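Local coordinates for protein lombricine kinase (Urechis caupo, PDB 3JPZ) that probably transfers a phosphoryl group between ATP and the guanidino compound lombricine, as a phosphagen kinase of the ATP:guanido phosphotransferase family, at residues G106-K111 against G231-V236; Y112-R117 against H283-Q288; H287-H292 against I348-A353. All coordinates share one frame; numbering follows the deposited sequence.

Contact 1: residues G106-K111 against G231-V236; sequences GQFDEK and GNVKAV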
# COMPACT_ATOMS: atom_id res chain seq x y z
N GLY A 106 -8.57 40.47 -13.52
CA GLY A 106 -8.88 39.05 -13.42
C GLY A 106 -9.87 38.51 -14.43
O GLY A 106 -10.56 37.53 -14.15
N GLN A 107 -9.98 39.14 -15.60
CA GLN A 107 -10.83 38.63 -16.67
C GLN A 107 -10.01 38.54 -17.95
O GLN A 107 -9.68 39.56 -18.55
CB GLN A 107 -12.04 39.52 -16.91
CG GLN A 107 -12.77 39.21 -18.23
CD GLN A 107 -13.42 37.83 -18.24
OE1 GLN A 107 -14.39 37.58 -17.53
NE2 GLN A 107 -12.91 36.94 -19.09
N PHE A 108 -9.70 37.32 -18.36
CA PHE A 108 -8.87 37.12 -19.53
C PHE A 108 -9.71 37.16 -20.79
O PHE A 108 -10.92 36.94 -20.76
CB PHE A 108 -8.16 35.78 -19.47
CG PHE A 108 -7.28 35.62 -18.29
CD1 PHE A 108 -7.52 34.61 -17.37
CD2 PHE A 108 -6.19 36.46 -18.09
CE1 PHE A 108 -6.70 34.45 -16.29
CE2 PHE A 108 -5.37 36.29 -17.01
CZ PHE A 108 -5.62 35.29 -16.11
N ASP A 109 -9.02 37.45 -21.88
CA ASP A 109 -9.56 37.34 -23.21
C ASP A 109 -9.86 35.88 -23.44
O ASP A 109 -8.97 35.02 -23.40
CB ASP A 109 -8.51 37.87 -24.21
CG ASP A 109 -9.03 37.91 -25.63
OD1 ASP A 109 -9.97 37.15 -25.92
OD2 ASP A 109 -8.47 38.67 -26.47
N GLU A 110 -11.13 35.57 -23.66
CA GLU A 110 -11.55 34.19 -23.72
C GLU A 110 -11.29 33.55 -25.07
O GLU A 110 -11.56 32.38 -25.25
CB GLU A 110 -13.02 34.06 -23.30
CG GLU A 110 -13.21 34.47 -21.86
CD GLU A 110 -14.64 34.46 -21.40
OE1 GLU A 110 -15.55 34.40 -22.25
OE2 GLU A 110 -14.85 34.52 -20.17
N LYS A 111 -10.74 34.31 -26.01
CA LYS A 111 -10.20 33.71 -27.23
C LYS A 111 -8.96 32.89 -26.88
O LYS A 111 -8.58 31.97 -27.61
CB LYS A 111 -9.84 34.79 -28.25
CG LYS A 111 -11.05 35.48 -28.87
CD LYS A 111 -10.65 36.46 -29.97
CE LYS A 111 -9.97 37.69 -29.42
NZ LYS A 111 -10.84 38.42 -28.49
N GLY A 231 -12.60 33.15 -18.92
CA GLY A 231 -11.40 33.75 -18.35
C GLY A 231 -11.64 34.63 -17.15
O GLY A 231 -10.75 35.37 -16.76
N ASN A 232 -12.82 34.54 -16.54
CA ASN A 232 -13.11 35.35 -15.36
C ASN A 232 -12.57 34.69 -14.10
O ASN A 232 -13.32 34.17 -13.26
CB ASN A 232 -14.61 35.59 -15.22
CG ASN A 232 -14.91 36.83 -14.39
OD1 ASN A 232 -14.11 37.25 -13.56
ND2 ASN A 232 -16.06 37.43 -14.64
N VAL A 233 -11.25 34.73 -13.95
CA VAL A 233 -10.60 34.12 -12.80
C VAL A 233 -11.00 34.85 -11.53
O VAL A 233 -10.98 34.27 -10.46
CB VAL A 233 -9.08 34.18 -12.92
CG1 VAL A 233 -8.45 33.37 -11.81
CG2 VAL A 233 -8.63 33.65 -14.24
N LYS A 234 -11.35 36.13 -11.66
CA LYS A 234 -11.73 36.93 -10.51
C LYS A 234 -13.05 36.40 -9.95
O LYS A 234 -13.21 36.29 -8.75
CB LYS A 234 -11.87 38.41 -10.90
CG LYS A 234 -12.56 39.26 -9.84
CD LYS A 234 -12.48 40.75 -10.18
CE LYS A 234 -13.28 41.60 -9.20
NZ LYS A 234 -13.09 43.06 -9.43
N ALA A 235 -13.97 36.07 -10.84
CA ALA A 235 -15.23 35.47 -10.44
C ALA A 235 -14.97 34.12 -9.79
O ALA A 235 -15.62 33.76 -8.82
CB ALA A 235 -16.15 35.32 -11.65
N VAL A 236 -14.00 33.38 -10.32
CA VAL A 236 -13.66 32.06 -9.81
C VAL A 236 -13.09 32.14 -8.40
O VAL A 236 -13.37 31.30 -7.55
CB VAL A 236 -12.62 31.35 -10.71
CG1 VAL A 236 -12.13 30.08 -10.03
CG2 VAL A 236 -13.22 31.04 -12.05
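The E110 carboxylate is approached from opposite faces by G231 N and the Q107 amide. G231 N bonds E110 OE2 at 2.9 Å on the anti side, 30° out of plane; Q107 NE2 comes from above the other face in a longer bond of 3.3 Å. The Q107 amide has F108 O in its own plane, NE2 lying 2.6 Å from that oxygen. In this conformer, with NE2 donating to both oxygens, the amide rests against the G231-N232 peptide, and Q107 OE1 sits 3.1 Å from N232 CB with the amide planes of Q107 and N232 turned 66° apart. The F108 ring meets G231 O and V233 CG2 obliquely; its spacing to V233 is doubtful in the model. Beyond this layer, V282 of strand 279-285 touches both F108 and V233.

Two backbone bonds join the loop to the other segment: F108 N to G231 O (2.7 Å) and K234 N to G106 O (3.0 Å). N232 OD1 takes A235 N at 3.0 Å, and G106 O, from a loop remote in sequence, takes K234 N. The arrangement is typical of a capped helix start, with N232 as the N-cap of helix 233-252.

Contact 2: residues Y112-R117 against H283-Q288; sequences YVKSCR and HVQLHQ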
# COMPACT_ATOMS: atom_id res chain seq x y z
N TYR A 112 -8.34 33.23 -25.76
CA TYR A 112 -7.12 32.56 -25.34
C TYR A 112 -7.37 31.69 -24.11
O TYR A 112 -7.07 30.50 -24.13
CB TYR A 112 -6.03 33.60 -25.11
CG TYR A 112 -5.70 34.36 -26.38
CD1 TYR A 112 -6.32 35.56 -26.68
CD2 TYR A 112 -4.80 33.84 -27.31
CE1 TYR A 112 -6.02 36.25 -27.85
CE2 TYR A 112 -4.51 34.52 -28.49
CZ TYR A 112 -5.12 35.72 -28.75
OH TYR A 112 -4.83 36.40 -29.91
N VAL A 113 -7.93 32.27 -23.04
CA VAL A 113 -8.21 31.48 -21.85
C VAL A 113 -9.55 30.77 -21.94
O VAL A 113 -10.60 31.41 -22.02
CB VAL A 113 -8.16 32.34 -20.57
CG1 VAL A 113 -8.54 31.51 -19.36
CG2 VAL A 113 -6.78 32.93 -20.40
N LYS A 114 -9.50 29.44 -21.93
CA LYS A 114 -10.66 28.59 -22.14
C LYS A 114 -11.39 28.26 -20.84
O LYS A 114 -12.58 28.00 -20.84
CB LYS A 114 -10.23 27.29 -22.82
CG LYS A 114 -9.43 27.51 -24.11
CD LYS A 114 -10.21 28.40 -25.06
CE LYS A 114 -9.42 28.73 -26.33
NZ LYS A 114 -10.18 29.66 -27.21
N SER A 115 -10.66 28.27 -19.74
CA SER A 115 -11.25 27.98 -18.43
C SER A 115 -10.29 28.36 -17.33
O SER A 115 -9.11 28.61 -17.57
CB SER A 115 -11.62 26.51 -18.31
OG SER A 115 -10.47 25.68 -18.41
N CYS A 116 -10.82 28.42 -16.11
CA CYS A 116 -10.04 28.73 -14.93
C CYS A 116 -10.57 27.89 -13.79
O CYS A 116 -11.77 27.67 -13.67
CB CYS A 116 -10.18 30.21 -14.56
SG CYS A 116 -10.21 31.36 -15.93
N ARG A 117 -9.66 27.41 -12.95
CA ARG A 117 -10.04 26.90 -11.65
C ARG A 117 -9.01 27.34 -10.64
O ARG A 117 -7.88 27.70 -10.99
CB ARG A 117 -10.21 25.37 -11.64
CG ARG A 117 -9.23 24.60 -12.49
CD ARG A 117 -9.22 23.12 -12.10
NE ARG A 117 -8.20 22.86 -11.09
CZ ARG A 117 -8.10 21.75 -10.37
NH1 ARG A 117 -8.97 20.77 -10.52
NH2 ARG A 117 -7.12 21.63 -9.48
N HIS A 283 -6.76 27.25 -18.49
CA HIS A 283 -6.39 26.59 -19.72
C HIS A 283 -6.24 27.71 -20.72
O HIS A 283 -7.15 28.50 -20.89
CB HIS A 283 -7.48 25.62 -20.16
CG HIS A 283 -7.42 24.31 -19.45
ND1 HIS A 283 -8.13 23.21 -19.88
CD2 HIS A 283 -6.71 23.91 -18.37
CE1 HIS A 283 -7.87 22.19 -19.08
NE2 HIS A 283 -7.01 22.59 -18.16
N VAL A 284 -5.08 27.82 -21.35
CA VAL A 284 -4.85 28.93 -22.27
C VAL A 284 -4.19 28.47 -23.56
O VAL A 284 -3.21 27.72 -23.55
CB VAL A 284 -4.03 30.06 -21.61
CG1 VAL A 284 -2.73 29.53 -21.03
CG2 VAL A 284 -3.77 31.19 -22.61
N GLN A 285 -4.76 28.92 -24.68
CA GLN A 285 -4.28 28.54 -25.99
C GLN A 285 -3.11 29.42 -26.42
O GLN A 285 -3.20 30.65 -26.42
CB GLN A 285 -5.42 28.65 -27.00
CG GLN A 285 -5.15 27.97 -28.32
CD GLN A 285 -6.40 27.85 -29.16
OE1 GLN A 285 -6.68 26.81 -29.75
NE2 GLN A 285 -7.18 28.92 -29.20
N LEU A 286 -2.01 28.78 -26.81
CA LEU A 286 -0.78 29.47 -27.17
C LEU A 286 -0.18 28.85 -28.42
O LEU A 286 0.86 28.21 -28.37
CB LEU A 286 0.22 29.35 -26.03
CG LEU A 286 -0.24 29.90 -24.67
CD1 LEU A 286 0.74 29.51 -23.58
CD2 LEU A 286 -0.42 31.40 -24.75
N HIS A 287 -0.84 29.05 -29.55
CA HIS A 287 -0.38 28.44 -30.80
C HIS A 287 1.08 28.80 -31.08
O HIS A 287 1.92 27.93 -31.26
CB HIS A 287 -1.26 28.88 -31.96
CG HIS A 287 -2.67 28.37 -31.88
ND1 HIS A 287 -2.97 27.03 -31.84
CD2 HIS A 287 -3.86 29.02 -31.84
CE1 HIS A 287 -4.28 26.87 -31.77
NE2 HIS A 287 -4.84 28.07 -31.77
N GLN A 288 1.37 30.09 -31.09
CA GLN A 288 2.66 30.58 -31.55
C GLN A 288 3.71 30.49 -30.46
O GLN A 288 4.86 30.13 -30.72
CB GLN A 288 2.53 32.03 -32.01
CG GLN A 288 1.63 32.18 -33.22
CD GLN A 288 1.96 31.17 -34.29
OE1 GLN A 288 3.09 31.13 -34.79
NE2 GLN A 288 0.99 30.33 -34.63
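In S115 the hydroxyl is turned between backbone N and carbonyl carbon (chi1 62°), while H283 carries CG anti to its carbonyl carbon, beside N (chi1 -81°). These settings bring S115 OG to 3.5 Å from H283 CG, oblique to the imidazole ring. On the same side of the sheet K114, bent at chi2, crosses Q285 at a slant, its CE 4.1 Å from Q285 CB, and its NZ is hydrogen-bonded to K111 O.

On the opposite face V113 and V284 make an apolar patch. They form an antiparallel non-hydrogen-bonded pair whose CG2 atoms lie 4.1 Å apart, and V284 CG2 also touches Y112 CB. F108 and V282 extend this patch beside V113, and I323 does so beside V284. The Y112 ring presents its edge to Q285 O, which lies in the ring plane 3.7 Å from Y112 CD2; the phenol OH is bonded to E355.

The backbones are joined by three bonds: Q285 N to Y112 O (2.9 Å), K114 N to H283 O (2.7 Å) and H283 N to S115 O (2.9 Å). Because K114 and S115 both bond to the single residue H283, one strand gains a residue here, consistent with a beta bulge. S115 and R117 are ADP-binding residues, T309, another, touches H283, and H283 is predicted to bind ATP. The chemistry therefore divides by face: hydroxyl and imidazole lie on the face that carries ADP-binding S115, so nucleotide probably approaches there, while the valines of the other face pack with F108, V282 and I323.

Contact 3: residues H287-H292 against I348-A353; sequences HQLSKH and IDMEQA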
# COMPACT_ATOMS: atom_id res chain seq x y z
N HIS A 287 -0.84 29.05 -29.55
CA HIS A 287 -0.38 28.44 -30.80
C HIS A 287 1.08 28.80 -31.08
O HIS A 287 1.92 27.93 -31.26
CB HIS A 287 -1.26 28.88 -31.96
CG HIS A 287 -2.67 28.37 -31.88
ND1 HIS A 287 -2.97 27.03 -31.84
CD2 HIS A 287 -3.86 29.02 -31.84
CE1 HIS A 287 -4.28 26.87 -31.77
NE2 HIS A 287 -4.84 28.07 -31.77
N GLN A 288 1.37 30.09 -31.09
CA GLN A 288 2.66 30.58 -31.55
C GLN A 288 3.71 30.49 -30.46
O GLN A 288 4.86 30.13 -30.72
CB GLN A 288 2.53 32.03 -32.01
CG GLN A 288 1.63 32.18 -33.22
CD GLN A 288 1.96 31.17 -34.29
OE1 GLN A 288 3.09 31.13 -34.79
NE2 GLN A 288 0.99 30.33 -34.63
N LEU A 289 3.32 30.80 -29.24
CA LEU A 289 4.28 30.99 -28.16
C LEU A 289 4.90 29.66 -27.74
O LEU A 289 6.06 29.60 -27.33
CB LEU A 289 3.62 31.67 -26.97
CG LEU A 289 4.57 32.09 -25.85
CD1 LEU A 289 5.63 33.04 -26.40
CD2 LEU A 289 3.82 32.73 -24.70
N SER A 290 4.11 28.60 -27.86
CA SER A 290 4.57 27.27 -27.51
C SER A 290 5.59 26.74 -28.51
O SER A 290 6.30 25.77 -28.24
CB SER A 290 3.39 26.31 -27.45
OG SER A 290 2.68 26.31 -28.67
N LYS A 291 5.65 27.36 -29.68
CA LYS A 291 6.67 27.02 -30.67
C LYS A 291 7.89 27.91 -30.50
O LYS A 291 8.91 27.71 -31.16
CB LYS A 291 6.11 27.17 -32.08
CG LYS A 291 4.76 26.52 -32.31
CD LYS A 291 4.30 26.69 -33.75
CE LYS A 291 2.78 26.54 -33.90
NZ LYS A 291 2.22 25.41 -33.11
N HIS A 292 7.77 28.91 -29.62
CA HIS A 292 8.87 29.84 -29.40
C HIS A 292 9.98 29.17 -28.58
O HIS A 292 9.71 28.52 -27.57
CB HIS A 292 8.38 31.10 -28.68
CG HIS A 292 9.35 32.23 -28.72
ND1 HIS A 292 10.39 32.36 -27.82
CD2 HIS A 292 9.45 33.29 -29.56
CE1 HIS A 292 11.09 33.45 -28.11
NE2 HIS A 292 10.54 34.03 -29.16
N ILE A 348 -0.30 35.86 -23.12
CA ILE A 348 -1.20 36.32 -24.17
C ILE A 348 -0.61 37.48 -24.97
O ILE A 348 -0.72 37.51 -26.18
CB ILE A 348 -2.57 36.73 -23.59
CG1 ILE A 348 -3.32 35.50 -23.07
CG2 ILE A 348 -3.41 37.45 -24.64
CD1 ILE A 348 -4.46 35.84 -22.13
N ASP A 349 0.00 38.44 -24.27
CA ASP A 349 0.67 39.56 -24.94
C ASP A 349 1.69 39.04 -25.95
O ASP A 349 1.81 39.55 -27.06
CB ASP A 349 1.39 40.46 -23.93
CG ASP A 349 0.43 41.24 -23.05
OD1 ASP A 349 -0.77 41.27 -23.35
OD2 ASP A 349 0.90 41.84 -22.05
N MET A 350 2.42 38.00 -25.57
CA MET A 350 3.45 37.45 -26.44
C MET A 350 2.80 36.69 -27.58
O MET A 350 3.27 36.73 -28.72
CB MET A 350 4.37 36.52 -25.67
CG MET A 350 5.16 37.19 -24.57
SD MET A 350 6.02 35.96 -23.58
CE MET A 350 7.04 37.00 -22.56
N GLU A 351 1.72 35.99 -27.26
CA GLU A 351 1.01 35.22 -28.28
C GLU A 351 0.54 36.18 -29.37
O GLU A 351 0.77 35.93 -30.55
CB GLU A 351 -0.18 34.48 -27.67
CG GLU A 351 -0.93 33.59 -28.64
CD GLU A 351 -0.05 32.55 -29.29
OE1 GLU A 351 0.83 31.95 -28.62
OE2 GLU A 351 -0.24 32.30 -30.49
N GLN A 352 -0.08 37.28 -28.97
CA GLN A 352 -0.64 38.23 -29.93
C GLN A 352 0.46 38.87 -30.75
O GLN A 352 0.33 39.03 -31.96
CB GLN A 352 -1.49 39.29 -29.21
CG GLN A 352 -2.70 38.68 -28.53
CD GLN A 352 -3.41 39.63 -27.58
OE1 GLN A 352 -2.80 40.44 -26.88
NE2 GLN A 352 -4.73 39.51 -27.54
N ALA A 353 1.55 39.23 -30.07
CA ALA A 353 2.73 39.77 -30.74
C ALA A 353 3.19 38.86 -31.87
O ALA A 353 3.48 39.34 -32.96
CB ALA A 353 3.85 39.96 -29.74
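E351 uses both oxygens of its carboxylate to hold two consecutive backbone N-H groups. Q288 N donates to E351 OE2 on its syn lone pair at 2.8 Å, and L289 N reaches E351 OE1 at 2.8 Å, again on the syn side but 21° out of the plane. The side chain leaves the helix with CG anti to the backbone N (chi1 -176°) and then bends at chi2 (57°), placing CD close to the loop backbone. Q288 CB and CG lie against E351 OE2 (CB 3.2 Å) while its amide turns away, the two side chains crossing at about a right angle.

Next to this polar grip, both methyls of L289 pack on M350: CD1 lies 3.8 Å and CD2 4.0 Å from M350 CB, and both approach SD.

Farther out, L347 and L354 of the same long helix, with F295 and I298 of helix 295-301, also touch L289. Y112 touches E351, and D319 holds the H287 ring through ND1. K291 N to Q288 O closes the short 3-10 turn 289-291. A carboxylate that accepts from two successive N-H groups at the start of this turn, much as a capping side chain does at a helix N-terminus, ties the loop after strand 279-285 to helix 333-355.

The three contacts follow one another along one flank of the catalytic domain. Contacts 1 and 2 are partly buried, their centres about 21 Å from that of the chain; contact 3, the most buried, lies farthest out, at about 29 Å between centres. Contact 2 lies within the large antiparallel sheet, pairing strands 113-122 and 279-285, and alone contains ADP-binding residues. Contact 1 ties the loop entering the first of these strands to the start of helix 233-252; F108 packs on V113 of contact 2. Contact 3 shares H287 and Q288 with contact 2 and reaches Y112 through E351. Contact 2 uses backbone bonds alone across its segments, contact 3 only a carboxylate on backbone N-H groups, and contact 1 both.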